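Local coordinates for protein extracellular ligand-binding receptor (Rhodopseudomonas palustris, PDB 3SG0) that probably captures aromatic acids, such as the benzoylformate bound here, as the periplasmic solute-binding component of a transport system, at residues P323-A328 with A338-Q343. Numbering follows the deposited sequence.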
loop_
_atom_site.group_PDB
_atom_site.type_symbol
_atom_site.label_atom_id
_atom_site.label_comp_id
_atom_site.label_asym_id
_atom_site.label_seq_id
_atom_site.Cartn_x
_atom_site.Cartn_y
_atom_site.Cartn_z
ATOM N N PRO A 323 20.603 -2.176 14.439
ATOM C CA PRO A 323 21.905 -2.506 15.032
ATOM C C PRO A 323 23.002 -1.515 14.625
ATOM O O PRO A 323 23.799 -1.099 15.468
ATOM C CB PRO A 323 22.166 -3.920 14.509
ATOM C CG PRO A 323 20.777 -4.507 14.396
ATOM C CD PRO A 323 19.946 -3.363 13.859
ATOM N N ALA A 324 23.053 -1.128 13.357
ATOM C CA ALA A 324 24.030 -0.129 12.945
ATOM C C ALA A 324 23.779 1.212 13.626
ATOM O O ALA A 324 24.718 1.887 14.058
ATOM C CB ALA A 324 24.045 0.032 11.428
ATOM N N ALA A 325 22.515 1.600 13.752
ATOM C CA ALA A 325 22.193 2.869 14.382
ATOM C C ALA A 325 22.615 2.905 15.857
ATOM O O ALA A 325 23.023 3.946 16.372
ATOM C CB ALA A 325 20.704 3.170 14.225
ATOM N N LEU A 326 22.506 1.761 16.531
ATOM C CA LEU A 326 22.895 1.654 17.933
ATOM C C LEU A 326 24.394 1.838 18.128
ATOM O O LEU A 326 24.837 2.130 19.234
ATOM C CB LEU A 326 22.457 0.311 18.523
ATOM C CG LEU A 326 20.956 0.170 18.758
ATOM C CD1 LEU A 326 20.600 -1.282 19.023
ATOM C CD2 LEU A 326 20.479 1.074 19.895
ATOM N N LYS A 327 25.183 1.647 17.075
ATOM C CA LYS A 327 26.626 1.870 17.175
ATOM C C LYS A 327 26.941 3.355 17.150
ATOM O O LYS A 327 28.025 3.772 17.566
ATOM C CB LYS A 327 27.365 1.184 16.035
ATOM C CG LYS A 327 27.114 -0.300 15.950
ATOM C CD LYS A 327 28.018 -0.957 14.919
ATOM C CE LYS A 327 27.655 -2.420 14.725
ATOM N NZ LYS A 327 28.419 -3.022 13.604
ATOM N N ALA A 328 25.989 4.143 16.660
ATOM C CA ALA A 328 26.191 5.576 16.463
ATOM C C ALA A 328 25.680 6.432 17.612
ATOM O O ALA A 328 26.257 7.475 17.917
ATOM C CB ALA A 328 25.555 6.029 15.154
ATOM N N ALA A 338 18.635 9.866 12.913
ATOM C CA ALA A 338 19.356 10.179 11.684
ATOM C C ALA A 338 20.116 8.955 11.190
ATOM O O ALA A 338 20.224 8.726 9.989
ATOM C CB ALA A 338 20.302 11.361 11.892
ATOM N N ALA A 339 20.663 8.170 12.118
ATOM C CA ALA A 339 21.381 6.962 11.742
ATOM C C ALA A 339 20.427 5.945 11.121
ATOM O O ALA A 339 20.767 5.280 10.151
ATOM C CB ALA A 339 22.109 6.366 12.941
ATOM N N ILE A 340 19.225 5.814 11.675
ATOM C CA ILE A 340 18.235 4.948 11.041
ATOM C C ILE A 340 17.933 5.418 9.618
ATOM O O ILE A 340 17.901 4.617 8.685
ATOM C CB ILE A 340 16.940 4.853 11.861
ATOM C CG1 ILE A 340 17.219 4.155 13.196
ATOM C CG2 ILE A 340 15.870 4.096 11.077
ATOM C CD1 ILE A 340 16.032 4.117 14.122
ATOM N N ARG A 341 17.699 6.719 9.462
ATOM C CA ARG A 341 17.421 7.270 8.139
ATOM C C ARG A 341 18.561 6.953 7.167
ATOM O O ARG A 341 18.322 6.552 6.023
ATOM C CB ARG A 341 17.198 8.786 8.225
ATOM C CG ARG A 341 16.548 9.400 6.970
ATOM C CD ARG A 341 17.182 10.733 6.547
ATOM N NE ARG A 341 18.555 10.519 6.108
ATOM C CZ ARG A 341 18.903 10.082 4.902
ATOM N NH1 ARG A 341 17.983 9.882 3.967
ATOM N NH2 ARG A 341 20.184 9.869 4.612
ATOM N N ASP A 342 19.798 7.154 7.614
ATOM C CA ASP A 342 20.976 6.876 6.788
ATOM C C ASP A 342 21.070 5.404 6.412
ATOM O O ASP A 342 21.440 5.055 5.290
ATOM C CB ASP A 342 22.272 7.256 7.527
ATOM C CG ASP A 342 22.475 8.758 7.676
ATOM O OD1 ASP A 342 21.878 9.550 6.925
ATOM O OD2 ASP A 342 23.282 9.155 8.547
ATOM N N GLN A 343 20.764 4.530 7.362
ATOM C CA GLN A 343 20.953 3.106 7.146
ATOM C C GLN A 343 19.901 2.493 6.219
ATOM O O GLN A 343 20.226 1.640 5.390
ATOM C CB GLN A 343 20.976 2.372 8.486
ATOM C CG GLN A 343 22.198 2.680 9.338
ATOM C CD GLN A 343 23.499 2.378 8.615
ATOM O OE1 GLN A 343 23.703 1.266 8.125
ATOM N NE2 GLN A 343 24.377 3.376 8.522
#
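Ala-339 meets two alanines of the facing helix at once. Its methyl carbon CB lies 3.7 Å from CB of Ala-325 and 4.1 Å from CB of Ala-328, one turn apart on that helix. With only methyl groups in between, the two backbones come close here: CA of Ala-339 and CA of Ala-325 are 4.9 Å apart. Ile-340 extends the apolar patch from the next position, with its CG1 reaching CB of Ala-325 at 3.8 Å. A chi1 of -66° sets CG1 beside the backbone N and anti to the carbonyl carbon, and this branch does the touching. Arg-341 and Asp-342 do not touch 323-328; they pair with each other: NH2 of Arg-341 donates to the anti lone pair of Asp-342 OD1 at 2.9 Å, in a salt bridge, while NH1 serves Glu-345 and the carbonyl of Lys-134. Gln-343, one turn after Ala-339, brings the contact back to the facing helix. Its chain bends at chi2 (-57°), and its CG packs on CB of Ala-324, 3.8 Å away. The interface is small, burying 196 Å² in all, and consists of van der Waals packing, mostly between side chains. The segments run roughly antiparallel, at 139°, with axes 8.5 Å apart at closest approach, and the backbones diverge toward Ala-324 and Gln-343. The contact joins the end region of helix 306-328 to helix 334-344, which follows it in the chain, in a helical hairpin of this periplasmic binding protein fold. Phe-336, earlier on helix 334-344, also packs on Ala-325, Ile-340 of the same helix touches Pro-115, just before strand 116-118, and the carbonyl of Arg-341 hydrogen-bonds Tyr-137 in edge strand 136-138 of the six-stranded mixed sheet.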